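Side-chain contacts in probable exosome complex exonuclease 2 (Archaeoglobus fulgidus, PDB 3M7N), which probably serves as a non-catalytic component of the archaeal exosome, an RNA-degrading complex, and helps to shape the active site of its Rrp41 partner: residues L242-S245 with I246-R250; A118-L121 with S122-V125; R11-V14 with L15-R19; A158-M161 with N162-V165; E235-F238 with D239-L242. All coordinates share one frame; numbering follows the deposited sequence.

How the contacts relate
All five contacts are local, made by neighbouring turns of the chain. Contacts 1 and 4 are buried, while contacts 2, 3 and 5 are only partly so. Contacts 1 and 5 follow each other on helix 235-253, share L242 and combine apolar packing with acids that face another exosome subunit. Contact 3, on helix 4-19, lies about 47 Å, centre to centre, from contact 2, across the chain's centre. It sets aliphatic carbons over flat groups, a guanidinium and a tyrosine ring. Contacts 2 and 4 sit about 13 Å apart between centres. Both occur where the chain turns, and there polar side chains bond to a carboxylate or to backbone carbonyls.

Contact 1 (L242-S245 with I246-R250)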
loop_
_atom_site.group_PDB
_atom_site.type_symbol
_atom_site.label_atom_id
_atom_site.label_comp_id
_atom_site.label_asym_id
_atom_site.label_seq_id
_atom_site.Cartn_x
_atom_site.Cartn_y
_atom_site.Cartn_z
ATOM N N LEU H 242 3.307 4.205 41.188
ATOM C CA LEU H 242 1.867 4.253 41.403
ATOM C C LEU H 242 1.531 5.446 42.303
ATOM O O LEU H 242 0.617 6.237 41.998
ATOM C CB LEU H 242 1.407 2.951 42.071
ATOM C CG LEU H 242 0.011 2.362 41.874
ATOM C CD1 LEU H 242 -0.459 1.797 43.178
ATOM C CD2 LEU H 242 -1.019 3.338 41.324
ATOM N N ASP H 243 2.276 5.571 43.413
ATOM C CA ASP H 243 2.019 6.621 44.409
ATOM C C ASP H 243 2.368 7.996 43.886
ATOM O O ASP H 243 1.557 8.931 43.951
ATOM C CB ASP H 243 2.748 6.335 45.743
ATOM C CG ASP H 243 2.173 5.105 46.472
ATOM O OD1 ASP H 243 0.940 4.887 46.413
ATOM O OD2 ASP H 243 2.954 4.341 47.077
ATOM N N VAL H 244 3.574 8.118 43.355
ATOM C CA VAL H 244 4.017 9.365 42.756
ATOM C C VAL H 244 2.982 9.888 41.755
ATOM O O VAL H 244 2.676 11.085 41.749
ATOM C CB VAL H 244 5.409 9.185 42.100
ATOM C CG1 VAL H 244 5.697 10.299 41.093
ATOM C CG2 VAL H 244 6.500 9.116 43.168
ATOM N N SER H 245 2.404 8.977 40.959
ATOM C CA SER H 245 1.490 9.345 39.872
ATOM C C SER H 245 0.143 9.854 40.365
ATOM O O SER H 245 -0.379 10.854 39.870
ATOM C CB SER H 245 1.261 8.176 38.898
ATOM O OG SER H 245 2.461 7.785 38.277
ATOM N N ILE H 246 -0.435 9.142 41.319
ATOM C CA ILE H 246 -1.676 9.587 41.919
ATOM C C ILE H 246 -1.467 11.003 42.439
ATOM O O ILE H 246 -2.267 11.885 42.187
ATOM C CB ILE H 246 -2.123 8.648 43.069
ATOM C CG1 ILE H 246 -2.349 7.220 42.537
ATOM C CG2 ILE H 246 -3.368 9.202 43.769
ATOM C CD1 ILE H 246 -2.712 6.198 43.613
ATOM N N ASN H 247 -0.354 11.216 43.130
ATOM C CA ASN H 247 -0.020 12.539 43.635
ATOM C C ASN H 247 0.088 13.585 42.515
ATOM O O ASN H 247 -0.614 14.599 42.552
ATOM C CB ASN H 247 1.257 12.487 44.488
ATOM C CG ASN H 247 1.406 13.697 45.402
ATOM O OD1 ASN H 247 0.852 13.727 46.504
ATOM N ND2 ASN H 247 2.161 14.697 44.951
ATOM N N CYS H 248 0.960 13.340 41.527
ATOM C CA CYS H 248 1.103 14.230 40.357
ATOM C C CYS H 248 -0.224 14.578 39.692
ATOM O O CYS H 248 -0.446 15.718 39.298
ATOM C CB CYS H 248 2.000 13.598 39.289
ATOM S SG CYS H 248 3.732 13.553 39.682
ATOM N N ALA H 249 -1.083 13.574 39.541
ATOM C CA ALA H 249 -2.405 13.740 38.953
ATOM C C ALA H 249 -3.247 14.736 39.757
ATOM O O ALA H 249 -4.002 15.538 39.193
ATOM C CB ALA H 249 -3.118 12.369 38.877
ATOM N N ARG H 250 -3.118 14.666 41.079
ATOM C CA ARG H 250 -3.838 15.567 41.972
ATOM C C ARG H 250 -3.380 17.002 41.765
ATOM O O ARG H 250 -4.206 17.885 41.595
ATOM C CB ARG H 250 -3.659 15.164 43.448
ATOM C CG ARG H 250 -4.821 14.365 44.051
ATOM C CD ARG H 250 -4.951 14.627 45.563
ATOM N NE ARG H 250 -3.638 14.806 46.175
ATOM C CZ ARG H 250 -2.853 13.811 46.579
ATOM N NH1 ARG H 250 -1.666 14.077 47.110
ATOM N NH2 ARG H 250 -3.255 12.552 46.462
HETATM O O HOH W 1 4.345 13.003 43.562
#
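I246 N reaches back one helical turn to L242 O at 3.2 Å, the first of four successive i to i+4 bonds that run through 242-249 within helix 235-253. N247, C248 and A249 donate in the same way to the carbonyls of D243, V244 and S245. The bond from C248 N to V244 O is short at 2.8 Å and nearly straight, with an N-H...O angle of 176°. V244 O is gripped a second time: a water donates to it at 3.1 Å and is in turn met by a weak bond from N247 ND2.

On the buried flank, L242 and I246 run side by side and point the same way, CD2 of L242 lying 4.0 Å from CD1 of I246. The CG1 branch of I246 stands beside its own backbone N (chi1 -60°), which lays it back along the preceding turn, 3.2 Å from L242 O. A second apolar pair joins V244 CG1 to C248 SG at 4.1 Å. S245 OG bonds back to L241 O, and the side chains of S245 and A249 touch strands 185-192 and 211-216. D243 faces outward instead, forming a salt bridge with R212 of the chain of probable exosome complex exonuclease 1.

S245 and A249 thus lie on the sheet, while D243, L242 and I246 meet R212 of the partner chain by charge and by packing. The small groups probably let the helix lie close on its sheet, S245 OG has a backbone partner in L241 O, and the charge of D243 is probably offset by R212.

Contact 2 (A118-L121 with S122-V125)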
loop_
_atom_site.group_PDB
_atom_site.type_symbol
_atom_site.label_atom_id
_atom_site.label_comp_id
_atom_site.label_asym_id
_atom_site.label_seq_id
_atom_site.Cartn_x
_atom_site.Cartn_y
_atom_site.Cartn_z
ATOM N N ALA H 118 -16.793 10.481 33.462
ATOM C CA ALA H 118 -16.760 11.938 33.449
ATOM C C ALA H 118 -17.986 12.590 32.815
ATOM O O ALA H 118 -18.347 13.714 33.165
ATOM C CB ALA H 118 -15.511 12.402 32.733
ATOM N N VAL H 119 -18.610 11.902 31.868
ATOM C CA VAL H 119 -19.787 12.444 31.207
ATOM C C VAL H 119 -20.944 11.497 31.407
ATOM O O VAL H 119 -20.838 10.309 31.103
ATOM C CB VAL H 119 -19.578 12.625 29.693
ATOM C CG1 VAL H 119 -20.883 13.040 29.054
ATOM C CG2 VAL H 119 -18.489 13.651 29.413
ATOM N N ASP H 120 -22.047 12.018 31.930
ATOM C CA ASP H 120 -23.219 11.196 32.189
ATOM C C ASP H 120 -23.927 10.901 30.881
ATOM O O ASP H 120 -24.661 11.738 30.359
ATOM C CB ASP H 120 -24.171 11.912 33.146
ATOM C CG ASP H 120 -25.172 10.972 33.786
ATOM O OD1 ASP H 120 -25.574 11.256 34.934
ATOM O OD2 ASP H 120 -25.540 9.946 33.161
ATOM N N LEU H 121 -23.708 9.703 30.361
ATOM C CA LEU H 121 -24.209 9.354 29.045
ATOM C C LEU H 121 -25.724 9.222 29.034
ATOM O O LEU H 121 -26.374 9.561 28.047
ATOM C CB LEU H 121 -23.557 8.060 28.544
ATOM C CG LEU H 121 -22.028 8.112 28.455
ATOM C CD1 LEU H 121 -21.468 6.790 27.946
ATOM C CD2 LEU H 121 -21.584 9.265 27.572
ATOM N N SER H 122 -26.287 8.730 30.132
ATOM C CA SER H 122 -27.720 8.479 30.182
ATOM C C SER H 122 -28.499 9.791 30.124
ATOM O O SER H 122 -29.657 9.814 29.721
ATOM C CB SER H 122 -28.081 7.671 31.433
ATOM O OG SER H 122 -27.626 8.326 32.605
ATOM N N LYS H 123 -27.852 10.880 30.520
ATOM C CA LYS H 123 -28.442 12.206 30.413
ATOM C C LYS H 123 -28.333 12.774 28.998
ATOM O O LYS H 123 -28.703 13.923 28.750
ATOM C CB LYS H 123 -27.775 13.162 31.396
ATOM C CG LYS H 123 -28.379 13.154 32.793
ATOM C CD LYS H 123 -27.497 13.922 33.762
ATOM C CE LYS H 123 -28.230 14.261 35.051
ATOM N NZ LYS H 123 -29.103 15.465 34.899
ATOM N N LEU H 124 -27.819 11.968 28.074
ATOM C CA LEU H 124 -27.659 12.398 26.683
ATOM C C LEU H 124 -28.601 11.636 25.774
ATOM O O LEU H 124 -28.371 11.528 24.563
ATOM C CB LEU H 124 -26.215 12.214 26.212
ATOM C CG LEU H 124 -25.230 13.185 26.861
ATOM C CD1 LEU H 124 -23.804 12.791 26.546
ATOM C CD2 LEU H 124 -25.523 14.598 26.392
ATOM N N VAL H 125 -29.659 11.110 26.379
ATOM C CA VAL H 125 -30.692 10.406 25.644
ATOM C C VAL H 125 -31.760 11.397 25.211
ATOM O O VAL H 125 -32.082 12.339 25.936
ATOM C CB VAL H 125 -31.315 9.288 26.493
ATOM C CG1 VAL H 125 -32.413 8.576 25.715
ATOM C CG2 VAL H 125 -30.245 8.298 26.912
#
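D120 OD2 accepts S122 OG at 2.7 Å, the hydroxyl arriving on the syn side of the carboxylate and 21° out of its plane. With OG swung between its backbone N and carbonyl carbon (chi1 56°), S122 turns the hydroxyl back to the aspartate. The same OD2 takes a weak second bond from S122 N at 3.3 Å, closing an Asx turn. The other oxygen, OD1, is held by a salt bridge to R181, so both carboxylate oxygens have donors.

The backbone folds into two overlapping type I turns. K123 N gives a weak bond to D120 O at 3.3 Å. L124 N makes the firmer one, 2.8 Å to L121 O, although it stands above the carbonyl plane and not on a lone pair.

K123 contributes methylenes here: its CD lies 3.5 Å from D120 OD1, while the NZ is 5.5 Å from that oxygen, too far for an ion pair. Beneath the turns, V119 CG1 meets L124 CD1 at 3.9 Å, the two side chains crossing at about a right angle, and both also touch L178. One aspartate thus links the turn to R181, probably fixing the loop's shape between helix 100-115 and strand 131-141.

Contact 3 (R11-V14 with L15-R19); sequences RDYV and LSKLR
L15, the residue most covered, sets CD1 over the centre of one face of the R11 guanidinium, 3.6 Å from R11 CZ. Two torsions arrange this: R11 CG lies opposite its backbone N (chi1 179°), with the chain extended as far as NE, whereas L15 folds its CG back beside its own N. The leucine branch therefore slides over the flat group, and L15 CG lies 3.2 Å from R11 O. The polar atoms of the guanidinium have partners of their own: NE donates to V207 O, and NH2 forms a salt bridge with an acidic side chain of another protein's chain. Replacing R11 by an alanine would probably leave that acidic group without its mate, V207 O without this donor and L15 CD1 without the surface it covers.

V14 and L15 lie within helix 4-19, the N-terminal helix, whose side chains lean on strand 185-192 through L15 and L18, both touching V192. V14 packs on I24 and V207, and its carbonyl O accepts L18 N at 2.9 Å.

Y13 is met from over one face by K17 CG, 4.2 Å above the plane and offset toward the rim. The bend of K17 at chi2 (-67°) places its CD 4.3 Å from Y13 OH; a further bend at chi3 directs the chain on toward E22, with which NZ forms a salt bridge. On a further flank, a water lies 3.0 Å from D12 O, to which it may donate, and accepts from R19 NH2.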
loop_
_atom_site.group_PDB
_atom_site.type_symbol
_atom_site.label_atom_id
_atom_site.label_comp_id
_atom_site.label_asym_id
_atom_site.label_seq_id
_atom_site.Cartn_x
_atom_site.Cartn_y
_atom_site.Cartn_z
ATOM N N ARG H 11 20.683 10.444 23.312
ATOM C CA ARG H 11 20.429 9.377 24.257
ATOM C C ARG H 11 21.589 9.260 25.255
ATOM O O ARG H 11 21.375 9.150 26.467
ATOM C CB ARG H 11 20.190 8.052 23.531
ATOM C CG ARG H 11 19.933 6.870 24.458
ATOM C CD ARG H 11 19.300 5.705 23.712
ATOM N NE ARG H 11 19.213 4.517 24.559
ATOM C CZ ARG H 11 20.252 3.730 24.841
ATOM N NH1 ARG H 11 20.085 2.677 25.617
ATOM N NH2 ARG H 11 21.458 3.994 24.340
ATOM N N ASP H 12 22.818 9.303 24.749
ATOM C CA ASP H 12 23.980 9.271 25.626
ATOM C C ASP H 12 23.962 10.417 26.631
ATOM O O ASP H 12 24.316 10.232 27.783
ATOM C CB ASP H 12 25.270 9.320 24.821
ATOM C CG ASP H 12 25.608 7.986 24.173
ATOM O OD1 ASP H 12 26.572 7.949 23.381
ATOM O OD2 ASP H 12 24.913 6.984 24.457
ATOM N N TYR H 13 23.550 11.600 26.186
ATOM C CA TYR H 13 23.545 12.772 27.043
ATOM C C TYR H 13 22.530 12.641 28.190
ATOM O O TYR H 13 22.862 12.867 29.349
ATOM C CB TYR H 13 23.275 14.037 26.233
ATOM C CG TYR H 13 23.432 15.283 27.068
ATOM C CD1 TYR H 13 24.657 15.611 27.628
ATOM C CD2 TYR H 13 22.356 16.127 27.309
ATOM C CE1 TYR H 13 24.807 16.742 28.407
ATOM C CE2 TYR H 13 22.498 17.260 28.080
ATOM C CZ TYR H 13 23.725 17.565 28.628
ATOM O OH TYR H 13 23.875 18.697 29.396
ATOM N N VAL H 14 21.303 12.263 27.854
ATOM C CA VAL H 14 20.284 11.991 28.850
ATOM C C VAL H 14 20.751 10.911 29.819
ATOM O O VAL H 14 20.610 11.054 31.024
ATOM C CB VAL H 14 18.981 11.534 28.200
ATOM C CG1 VAL H 14 17.978 11.125 29.256
ATOM C CG2 VAL H 14 18.417 12.638 27.306
ATOM N N LEU H 15 21.319 9.833 29.300
ATOM C CA LEU H 15 21.720 8.736 30.168
ATOM C C LEU H 15 22.859 9.156 31.085
ATOM O O LEU H 15 22.928 8.738 32.241
ATOM C CB LEU H 15 22.068 7.475 29.364
ATOM C CG LEU H 15 20.842 6.859 28.680
ATOM C CD1 LEU H 15 21.209 5.709 27.733
ATOM C CD2 LEU H 15 19.788 6.404 29.704
ATOM N N SER H 16 23.736 10.000 30.571
ATOM C CA SER H 16 24.862 10.495 31.354
ATOM C C SER H 16 24.333 11.310 32.547
ATOM O O SER H 16 24.726 11.096 33.690
ATOM C CB SER H 16 25.795 11.318 30.459
ATOM O OG SER H 16 26.655 12.143 31.209
ATOM N N LYS H 17 23.396 12.208 32.278
ATOM C CA LYS H 17 22.778 12.984 33.326
ATOM C C LYS H 17 22.047 12.113 34.341
ATOM O O LYS H 17 22.120 12.369 35.555
ATOM C CB LYS H 17 21.829 14.010 32.717
ATOM C CG LYS H 17 22.539 15.020 31.824
ATOM C CD LYS H 17 23.462 15.934 32.601
ATOM C CE LYS H 17 22.637 16.772 33.598
ATOM N NZ LYS H 17 23.371 17.973 34.153
ATOM N N LEU H 18 21.349 11.092 33.851
ATOM C CA LEU H 18 20.586 10.193 34.708
ATOM C C LEU H 18 21.504 9.463 35.688
ATOM O O LEU H 18 21.121 9.169 36.824
ATOM C CB LEU H 18 19.862 9.156 33.861
ATOM C CG LEU H 18 18.414 8.802 34.169
ATOM C CD1 LEU H 18 18.089 7.404 33.662
ATOM C CD2 LEU H 18 18.132 8.910 35.635
ATOM N N ARG H 19 22.707 9.150 35.223
ATOM C CA ARG H 19 23.701 8.469 36.034
ATOM C C ARG H 19 24.126 9.347 37.197
ATOM O O ARG H 19 24.536 8.848 38.234
ATOM C CB ARG H 19 24.927 8.080 35.184
ATOM C CG ARG H 19 24.764 6.753 34.429
ATOM C CD ARG H 19 26.102 6.175 33.962
ATOM N NE ARG H 19 26.791 7.098 33.065
ATOM C CZ ARG H 19 26.555 7.174 31.757
ATOM N NH1 ARG H 19 25.651 6.373 31.190
ATOM N NH2 ARG H 19 27.215 8.055 31.016
HETATM O O HOH W 2 26.104 7.836 28.231
#

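Contact 4 (A158-M161 with N162-V165); sequences AALM and NTKV
A158 O receives the amide of N162: ND2 comes to 2.7 Å with a nearly straight N-H...O angle of 168°, and the oxygen lies almost in the plane of the amide. N162 CG stands beside its own backbone N (chi1 -63°), which folds the side chain back over the preceding turn. N162 N adds a weak bond to the same A158 O at 3.0 Å, so this carbonyl is held by two donors of one residue.

A159 O is likewise shared. It accepts a weak bond from N162 N at 3.1 Å and a shorter one from T163 OG1 at 2.8 Å, the hydroxyl sitting above the carbonyl plane. Here helix 148-161 ends and N162 leaves helical geometry, so these side chains serve carbonyls of its last turn before the chain runs into strand 164-165. A159 and T163 both touch V62 of strand 56-67, placing the junction against the mixed sheet.

L160 O takes T163 N at 3.2 Å, with the donor well above the carbonyl plane, while the L160 side chain packs on V135 and L178. M161 CB lies 3.9 Å from N162 ND2, alongside the bonded amide, and the M161 side chain touches F256.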
loop_
_atom_site.group_PDB
_atom_site.type_symbol
_atom_site.label_atom_id
_atom_site.label_comp_id
_atom_site.label_asym_id
_atom_site.label_seq_id
_atom_site.Cartn_x
_atom_site.Cartn_y
_atom_site.Cartn_z
ATOM N N ALA H 158 -10.598 19.220 29.472
ATOM C CA ALA H 158 -10.858 20.654 29.457
ATOM C C ALA H 158 -11.917 21.003 28.398
ATOM O O ALA H 158 -12.829 21.797 28.648
ATOM C CB ALA H 158 -9.568 21.432 29.216
ATOM N N ALA H 159 -11.799 20.389 27.226
ATOM C CA ALA H 159 -12.749 20.625 26.150
ATOM C C ALA H 159 -14.144 20.155 26.541
ATOM O O ALA H 159 -15.129 20.841 26.265
ATOM C CB ALA H 159 -12.310 19.934 24.883
ATOM N N LEU H 160 -14.224 18.978 27.161
ATOM C CA LEU H 160 -15.502 18.453 27.590
ATOM C C LEU H 160 -16.139 19.376 28.633
ATOM O O LEU H 160 -17.333 19.652 28.584
ATOM C CB LEU H 160 -15.345 17.031 28.122
ATOM C CG LEU H 160 -15.143 16.003 27.008
ATOM C CD1 LEU H 160 -14.680 14.662 27.573
ATOM C CD2 LEU H 160 -16.422 15.867 26.151
ATOM N N MET H 161 -15.316 19.869 29.553
ATOM C CA MET H 161 -15.763 20.794 30.583
ATOM C C MET H 161 -16.219 22.145 30.014
ATOM O O MET H 161 -16.963 22.866 30.663
ATOM C CB MET H 161 -14.653 21.007 31.609
ATOM C CG MET H 161 -14.356 19.771 32.455
ATOM S SD MET H 161 -12.869 19.949 33.456
ATOM C CE MET H 161 -13.435 21.149 34.675
ATOM N N ASN H 162 -15.785 22.494 28.808
ATOM C CA ASN H 162 -16.263 23.727 28.200
ATOM C C ASN H 162 -17.130 23.507 26.970
ATOM O O ASN H 162 -17.223 24.374 26.115
ATOM C CB ASN H 162 -15.104 24.651 27.878
ATOM C CG ASN H 162 -14.346 25.089 29.127
ATOM O OD1 ASN H 162 -14.536 26.208 29.614
ATOM N ND2 ASN H 162 -13.471 24.212 29.646
ATOM N N THR H 163 -17.782 22.353 26.906
ATOM C CA THR H 163 -18.707 22.044 25.835
ATOM C C THR H 163 -20.120 22.574 26.083
ATOM O O THR H 163 -20.601 22.631 27.215
ATOM C CB THR H 163 -18.779 20.531 25.587
ATOM O OG1 THR H 163 -17.519 20.073 25.093
ATOM C CG2 THR H 163 -19.865 20.195 24.574
ATOM N N LYS H 164 -20.784 22.957 24.999
ATOM C CA LYS H 164 -22.151 23.449 25.062
ATOM C C LYS H 164 -22.989 22.599 24.130
ATOM O O LYS H 164 -22.739 22.561 22.918
ATOM C CB LYS H 164 -22.204 24.917 24.644
ATOM C CG LYS H 164 -23.619 25.450 24.434
ATOM C CD LYS H 164 -23.618 26.849 23.788
ATOM C CE LYS H 164 -23.347 27.935 24.824
ATOM N NZ LYS H 164 -23.422 29.304 24.247
ATOM N N VAL H 165 -23.958 21.886 24.690
ATOM C CA VAL H 165 -24.808 21.028 23.875
ATOM C C VAL H 165 -25.583 21.875 22.873
ATOM O O VAL H 165 -26.161 22.894 23.233
ATOM C CB VAL H 165 -25.768 20.176 24.725
ATOM C CG1 VAL H 165 -26.526 19.210 23.834
ATOM C CG2 VAL H 165 -24.992 19.404 25.776
#

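Contact 5 (E235-F238 with D239-L242)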
loop_
_atom_site.group_PDB
_atom_site.type_symbol
_atom_site.label_atom_id
_atom_site.label_comp_id
_atom_site.label_asym_id
_atom_site.label_seq_id
_atom_site.Cartn_x
_atom_site.Cartn_y
_atom_site.Cartn_z
ATOM N N GLU H 235 8.603 -4.517 39.478
ATOM C CA GLU H 235 7.399 -4.351 40.294
ATOM C C GLU H 235 7.585 -3.356 41.451
ATOM O O GLU H 235 6.640 -2.679 41.868
ATOM C CB GLU H 235 6.895 -5.687 40.838
ATOM C CG GLU H 235 5.746 -5.520 41.827
ATOM C CD GLU H 235 5.312 -6.830 42.469
ATOM O OE1 GLU H 235 6.120 -7.764 42.513
ATOM O OE2 GLU H 235 4.162 -6.923 42.938
ATOM N N LYS H 236 8.805 -3.270 41.966
ATOM C CA LYS H 236 9.083 -2.347 43.052
ATOM C C LYS H 236 8.948 -0.917 42.532
ATOM O O LYS H 236 8.354 -0.050 43.187
ATOM C CB LYS H 236 10.487 -2.604 43.614
ATOM C CG LYS H 236 11.067 -1.484 44.452
ATOM C CD LYS H 236 12.602 -1.557 44.439
ATOM C CE LYS H 236 13.256 -0.401 45.208
ATOM N NZ LYS H 236 14.758 -0.485 45.204
ATOM N N LEU H 237 9.501 -0.690 41.342
ATOM C CA LEU H 237 9.434 0.614 40.704
ATOM C C LEU H 237 7.994 0.959 40.430
ATOM O O LEU H 237 7.549 2.070 40.681
ATOM C CB LEU H 237 10.220 0.630 39.394
ATOM C CG LEU H 237 10.327 2.039 38.804
ATOM C CD1 LEU H 237 11.364 2.848 39.571
ATOM C CD2 LEU H 237 10.673 2.000 37.335
ATOM N N PHE H 238 7.249 -0.004 39.922
ATOM C CA PHE H 238 5.841 0.246 39.686
ATOM C C PHE H 238 5.098 0.743 40.942
ATOM O O PHE H 238 4.281 1.667 40.861
ATOM C CB PHE H 238 5.129 -0.969 39.098
ATOM C CG PHE H 238 3.640 -0.800 39.048
ATOM C CD1 PHE H 238 3.043 -0.153 37.986
ATOM C CD2 PHE H 238 2.836 -1.245 40.099
ATOM C CE1 PHE H 238 1.669 0.031 37.953
ATOM C CE2 PHE H 238 1.468 -1.066 40.068
ATOM C CZ PHE H 238 0.880 -0.431 38.993
ATOM N N ASP H 239 5.354 0.108 42.083
ATOM C CA ASP H 239 4.692 0.491 43.344
ATOM C C ASP H 239 4.977 1.934 43.737
ATOM O O ASP H 239 4.069 2.692 44.084
ATOM C CB ASP H 239 5.095 -0.452 44.481
ATOM C CG ASP H 239 4.527 -1.849 44.291
ATOM O OD1 ASP H 239 3.402 -1.932 43.759
ATOM O OD2 ASP H 239 5.210 -2.846 44.630
ATOM N N GLU H 240 6.250 2.298 43.672
ATOM C CA GLU H 240 6.662 3.638 43.985
ATOM C C GLU H 240 6.012 4.621 43.007
ATOM O O GLU H 240 5.483 5.657 43.423
ATOM C CB GLU H 240 8.182 3.731 43.944
ATOM C CG GLU H 240 8.721 5.111 44.293
ATOM C CD GLU H 240 10.203 5.247 43.986
ATOM O OE1 GLU H 240 10.702 6.398 43.913
ATOM O OE2 GLU H 240 10.857 4.192 43.814
ATOM N N LEU H 241 6.017 4.275 41.720
ATOM C CA LEU H 241 5.479 5.158 40.681
ATOM C C LEU H 241 3.960 5.261 40.736
ATOM O O LEU H 241 3.385 6.271 40.369
ATOM C CB LEU H 241 5.918 4.695 39.285
ATOM C CG LEU H 241 5.636 5.649 38.117
ATOM C CD1 LEU H 241 6.150 7.066 38.430
ATOM C CD2 LEU H 241 6.257 5.120 36.818
ATOM N N LEU H 242 3.307 4.205 41.188
ATOM C CA LEU H 242 1.867 4.253 41.403
ATOM C C LEU H 242 1.531 5.446 42.303
ATOM O O LEU H 242 0.617 6.237 41.998
ATOM C CB LEU H 242 1.407 2.951 42.071
ATOM C CG LEU H 242 0.011 2.362 41.874
ATOM C CD1 LEU H 242 -0.459 1.797 43.178
ATOM C CD2 LEU H 242 -1.019 3.338 41.324
HETATM O O HOH W 3 3.292 -4.867 43.831
#
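Helix 235-253 begins with this pair of turns, where F238 and L242 meet on one flank and E235 and D239 on another. The helical bonds run from the start: D239 N to E235 O at 3.1 Å, and L242 N to F238 O at 2.7 Å. Just ahead, D234 OD1 accepts L237 N.

F238 reaches L242 with the far end of its ring, CZ lying 4.1 Å from L242 CG as the two side chains cross at a slant. Its CG stands opposite the backbone N (chi1 171°), which carries the ring outward, and slightly forward, to the flank where L242 follows. M225 of strand 222-228 and I219 of the chain of probable exosome complex exonuclease 1 also touch the F238 side chain. An alanine in place of F238 would probably open a gap between M225, L242 and that I219, leaving the leucine looser in its packing.

D239 lies across the E235 side chain, OD2 3.9 Å from E235 CG, with the carboxylate planes 47° apart. The acids do not pair: E235 OE2 and D239 OD2 stay 4.5 Å from each other, and a water lies 2.9 Å from D239 OD2, to which it may donate. The helix start, together with K216 beside D239 and a long, weak ion pair from E235 to K223, both of the same neighbouring subunit, may ease the repulsion, to which E220 of that subunit probably adds.

L237 and L241 turn to I191 and Y196, whose hydroxyl bonds E240. The arrangement is that of an amphipathic helix lying on an antiparallel sheet, its outer flank packed against a partner chain of the exosome.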